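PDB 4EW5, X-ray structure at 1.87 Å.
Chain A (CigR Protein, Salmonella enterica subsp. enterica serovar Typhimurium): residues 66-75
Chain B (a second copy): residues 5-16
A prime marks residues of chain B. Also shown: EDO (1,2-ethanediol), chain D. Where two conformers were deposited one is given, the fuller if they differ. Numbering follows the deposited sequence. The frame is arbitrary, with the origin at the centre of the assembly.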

# COMPACT_ATOMS: atom_id res chain seq x y z
N LEU A 66 9.04 -3.13 -5.34
CA LEU A 66 8.39 -1.88 -5.30
C LEU A 66 7.98 -1.47 -6.73
O LEU A 66 8.59 -1.85 -7.68
CB LEU A 66 9.36 -0.79 -4.80
CG LEU A 66 9.87 -0.97 -3.37
CD1 LEU A 66 10.95 0.04 -3.09
CD2 LEU A 66 8.70 -0.84 -2.40
N PRO A 67 6.91 -0.70 -6.87
CA PRO A 67 6.48 -0.27 -8.21
C PRO A 67 7.50 0.53 -8.97
O PRO A 67 8.31 1.31 -8.40
CB PRO A 67 5.23 0.61 -7.94
CG PRO A 67 4.75 0.17 -6.62
CD PRO A 67 6.02 -0.20 -5.82
N TYR A 68 7.51 0.39 -10.28
CA TYR A 68 8.50 1.04 -11.08
C TYR A 68 7.77 2.03 -11.96
O TYR A 68 6.86 1.66 -12.71
CB TYR A 68 9.26 -0.01 -11.95
CG TYR A 68 10.05 0.64 -13.08
CD1 TYR A 68 10.92 1.72 -12.83
CD2 TYR A 68 9.92 0.23 -14.37
CE1 TYR A 68 11.65 2.29 -13.86
CE2 TYR A 68 10.63 0.83 -15.42
CZ TYR A 68 11.49 1.86 -15.16
OH TYR A 68 12.17 2.51 -16.15
N TYR A 69 8.22 3.28 -11.91
CA TYR A 69 7.68 4.37 -12.74
C TYR A 69 8.80 4.99 -13.50
O TYR A 69 9.73 5.61 -12.90
CB TYR A 69 7.07 5.45 -11.87
CG TYR A 69 6.03 4.99 -10.90
CD1 TYR A 69 4.69 4.84 -11.29
CD2 TYR A 69 6.36 4.73 -9.58
CE1 TYR A 69 3.75 4.42 -10.40
CE2 TYR A 69 5.42 4.27 -8.67
CZ TYR A 69 4.12 4.14 -9.04
OH TYR A 69 3.21 3.67 -8.10
N PRO A 70 8.80 4.80 -14.84
CA PRO A 70 9.84 5.33 -15.67
C PRO A 70 10.01 6.81 -15.37
O PRO A 70 9.02 7.51 -15.27
CB PRO A 70 9.31 5.11 -17.07
CG PRO A 70 8.58 3.80 -16.92
CD PRO A 70 7.91 3.90 -15.60
N GLY A 71 11.24 7.25 -15.21
CA GLY A 71 11.54 8.63 -14.83
C GLY A 71 11.53 8.95 -13.37
O GLY A 71 11.70 10.13 -12.96
N TYR A 72 11.42 7.92 -12.54
CA TYR A 72 11.45 8.11 -11.03
C TYR A 72 12.26 6.95 -10.44
O TYR A 72 12.34 5.88 -11.07
CB TYR A 72 10.04 8.00 -10.47
CG TYR A 72 9.07 9.06 -10.99
CD1 TYR A 72 8.50 8.95 -12.25
CD2 TYR A 72 8.79 10.24 -10.24
CE1 TYR A 72 7.73 9.97 -12.80
CE2 TYR A 72 7.97 11.23 -10.75
CZ TYR A 72 7.45 11.08 -12.04
OH TYR A 72 6.63 12.02 -12.53
N GLU A 73 12.77 7.13 -9.22
CA GLU A 73 13.49 6.06 -8.57
C GLU A 73 13.29 6.14 -7.07
O GLU A 73 13.20 7.24 -6.50
CB GLU A 73 14.95 6.12 -8.87
CG GLU A 73 15.80 4.97 -8.41
CD GLU A 73 15.30 3.60 -8.85
OE1 GLU A 73 14.27 3.19 -8.30
OE2 GLU A 73 15.96 2.93 -9.71
N TRP A 74 13.25 4.98 -6.44
CA TRP A 74 13.10 4.87 -5.00
C TRP A 74 14.49 5.09 -4.36
O TRP A 74 15.51 4.58 -4.90
CB TRP A 74 12.59 3.49 -4.64
CG TRP A 74 11.15 3.29 -4.97
CD1 TRP A 74 10.59 2.61 -6.03
CD2 TRP A 74 10.03 3.84 -4.23
NE1 TRP A 74 9.24 2.64 -5.99
CE2 TRP A 74 8.83 3.36 -4.91
CE3 TRP A 74 9.90 4.60 -3.07
CZ2 TRP A 74 7.57 3.66 -4.46
CZ3 TRP A 74 8.62 4.87 -2.63
CH2 TRP A 74 7.49 4.40 -3.31
N LYS A 75 14.54 5.88 -3.29
CA LYS A 75 15.78 6.19 -2.60
C LYS A 75 15.60 6.04 -1.10
O LYS A 75 14.47 6.17 -0.58
CB LYS A 75 16.21 7.61 -2.92
CG LYS A 75 16.51 7.82 -4.37
CD LYS A 75 17.90 7.25 -4.69
CE LYS A 75 18.18 7.12 -6.16
NZ LYS A 75 19.35 6.26 -6.37
N GLY B 5 -1.10 5.97 -17.70
CA GLY B 5 -0.45 4.65 -17.46
C GLY B 5 1.04 4.73 -17.14
O GLY B 5 1.81 5.37 -17.86
N GLY B 6 1.49 4.05 -16.08
CA GLY B 6 2.93 4.03 -15.73
C GLY B 6 3.46 5.26 -15.03
O GLY B 6 4.69 5.40 -14.86
N LYS B 7 2.54 6.16 -14.64
CA LYS B 7 2.86 7.37 -13.93
C LYS B 7 2.48 7.23 -12.47
O LYS B 7 1.46 6.62 -12.18
CB LYS B 7 2.09 8.56 -14.51
CG LYS B 7 2.41 8.79 -16.01
CD LYS B 7 1.77 10.12 -16.46
CE LYS B 7 1.83 10.37 -17.97
NZ LYS B 7 1.37 11.75 -18.29
N PRO B 8 3.21 7.92 -11.55
CA PRO B 8 2.97 7.74 -10.10
C PRO B 8 1.93 8.70 -9.56
O PRO B 8 2.20 9.51 -8.68
CB PRO B 8 4.34 7.99 -9.52
CG PRO B 8 4.89 9.07 -10.44
CD PRO B 8 4.42 8.70 -11.81
N ASP B 9 0.72 8.62 -10.11
CA ASP B 9 -0.40 9.45 -9.65
C ASP B 9 -0.98 8.98 -8.30
O ASP B 9 -1.45 9.78 -7.49
CB ASP B 9 -1.52 9.41 -10.69
CG ASP B 9 -1.16 10.14 -11.98
OD1 ASP B 9 -0.23 10.98 -12.07
OD2 ASP B 9 -1.89 9.84 -12.93
N HIS B 10 -0.92 7.70 -8.05
CA HIS B 10 -1.45 7.18 -6.82
C HIS B 10 -0.55 6.06 -6.32
O HIS B 10 -0.86 4.89 -6.46
CB HIS B 10 -2.83 6.63 -7.08
CG HIS B 10 -3.83 7.68 -7.51
ND1 HIS B 10 -4.30 8.64 -6.66
CD2 HIS B 10 -4.40 7.93 -8.75
CE1 HIS B 10 -5.14 9.45 -7.35
NE2 HIS B 10 -5.21 9.00 -8.61
N VAL B 11 0.59 6.42 -5.75
CA VAL B 11 1.66 5.44 -5.50
C VAL B 11 1.22 4.44 -4.41
O VAL B 11 1.39 3.22 -4.56
CB VAL B 11 2.98 6.14 -5.14
CG1 VAL B 11 4.02 5.09 -4.60
CG2 VAL B 11 3.48 6.96 -6.37
N GLU B 12 0.62 4.95 -3.34
CA GLU B 12 0.23 4.02 -2.26
C GLU B 12 -0.86 3.05 -2.71
O GLU B 12 -0.91 1.90 -2.21
CB GLU B 12 -0.16 4.80 -1.01
CG GLU B 12 1.10 5.39 -0.36
CD GLU B 12 0.84 6.16 0.92
OE1 GLU B 12 -0.34 6.54 1.20
OE2 GLU B 12 1.87 6.43 1.62
N SER B 13 -1.77 3.50 -3.59
CA SER B 13 -2.78 2.61 -4.15
C SER B 13 -2.10 1.53 -5.02
O SER B 13 -2.50 0.39 -5.01
CB SER B 13 -3.79 3.38 -5.00
OG SER B 13 -4.44 4.39 -4.26
N ASP B 14 -1.06 1.89 -5.75
CA ASP B 14 -0.33 0.93 -6.63
C ASP B 14 0.40 -0.08 -5.75
O ASP B 14 0.44 -1.30 -6.07
CB ASP B 14 0.71 1.63 -7.49
CG ASP B 14 0.07 2.53 -8.59
OD1 ASP B 14 -1.09 2.20 -9.04
OD2 ASP B 14 0.78 3.46 -9.00
N ILE B 15 1.03 0.41 -4.68
CA ILE B 15 1.70 -0.51 -3.76
C ILE B 15 0.70 -1.52 -3.15
O ILE B 15 0.91 -2.76 -3.15
CB ILE B 15 2.52 0.18 -2.68
CG1 ILE B 15 3.66 1.03 -3.33
CG2 ILE B 15 3.04 -0.86 -1.66
CD1 ILE B 15 4.26 1.98 -2.31
N SER B 16 -0.43 -0.99 -2.69
CA SER B 16 -1.46 -1.80 -2.06
C SER B 16 -2.05 -2.81 -3.01
O SER B 16 -2.29 -3.96 -2.64
CB SER B 16 -2.59 -0.92 -1.49
OG SER B 16 -2.10 -0.02 -0.57
C1 EDO D . -0.81 8.16 -2.66
O1 EDO D . 0.50 7.63 -2.21
C2 EDO D . -1.44 7.39 -3.82
O2 EDO D . -2.64 6.64 -3.62
O HOH W 1 6.36 7.41 -15.21

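Pro8′ lies between two tyrosine rings, with a different carbon over a face of each. Its CB sits 3.5 Å from the centroid of the Tyr69 ring, 7° off the ring normal, and its CG sits 3.7 Å from the centroid of the Tyr72 ring, 12° off the normal. Both values place the carbons almost directly above the aromatic faces, the geometry of a CH-pi contact, in which weakly polarised C-H groups meet the pi electrons.

The two tyrosines are brought to the same proline by a type II beta turn from Tyr69 to Tyr72, closed by the backbone hydrogen bond from Tyr72 N to Tyr69 O (2.9 Å). Gly71 occupies the turn with phi/psi of 86/8°, where a CB would jam against the preceding carbonyl oxygen.

No direct backbone-to-backbone hydrogen bond joins the stretches. The CA atoms of Tyr69 and Gly6′ approach to 5.6 Å, and there one water donates to both Pro70 O (2.7 Å) and Gly6′ O (2.6 Å), linking two acceptors that could not bond to each other.

Tyr69 buries the most surface here, 111 Å², and its CA-to-CB bond points toward chain B. Its hydroxyl supplies the single direct hydrogen bond across the contact, Tyr69 OH to Asp14′ OD2 at 2.6 Å, a short bond consistent with a phenol donating to a carboxylate. Asp14′ stands in the first turns of a helix, where its N bonds to His10′ O (3.1 Å).

Along the helix the remaining side-chain contacts are apolar. Pro67 CG meets Ile15′ CG1 at 3.6 Å, while Trp74 CH2 lies 3.8 Å from Val11′ CG1, which approaches the indole edge. The hydrogen bond from Trp74 NE1 to Pro67 O (2.9 Å, 152°) ties these two chain A residues together beside the helix.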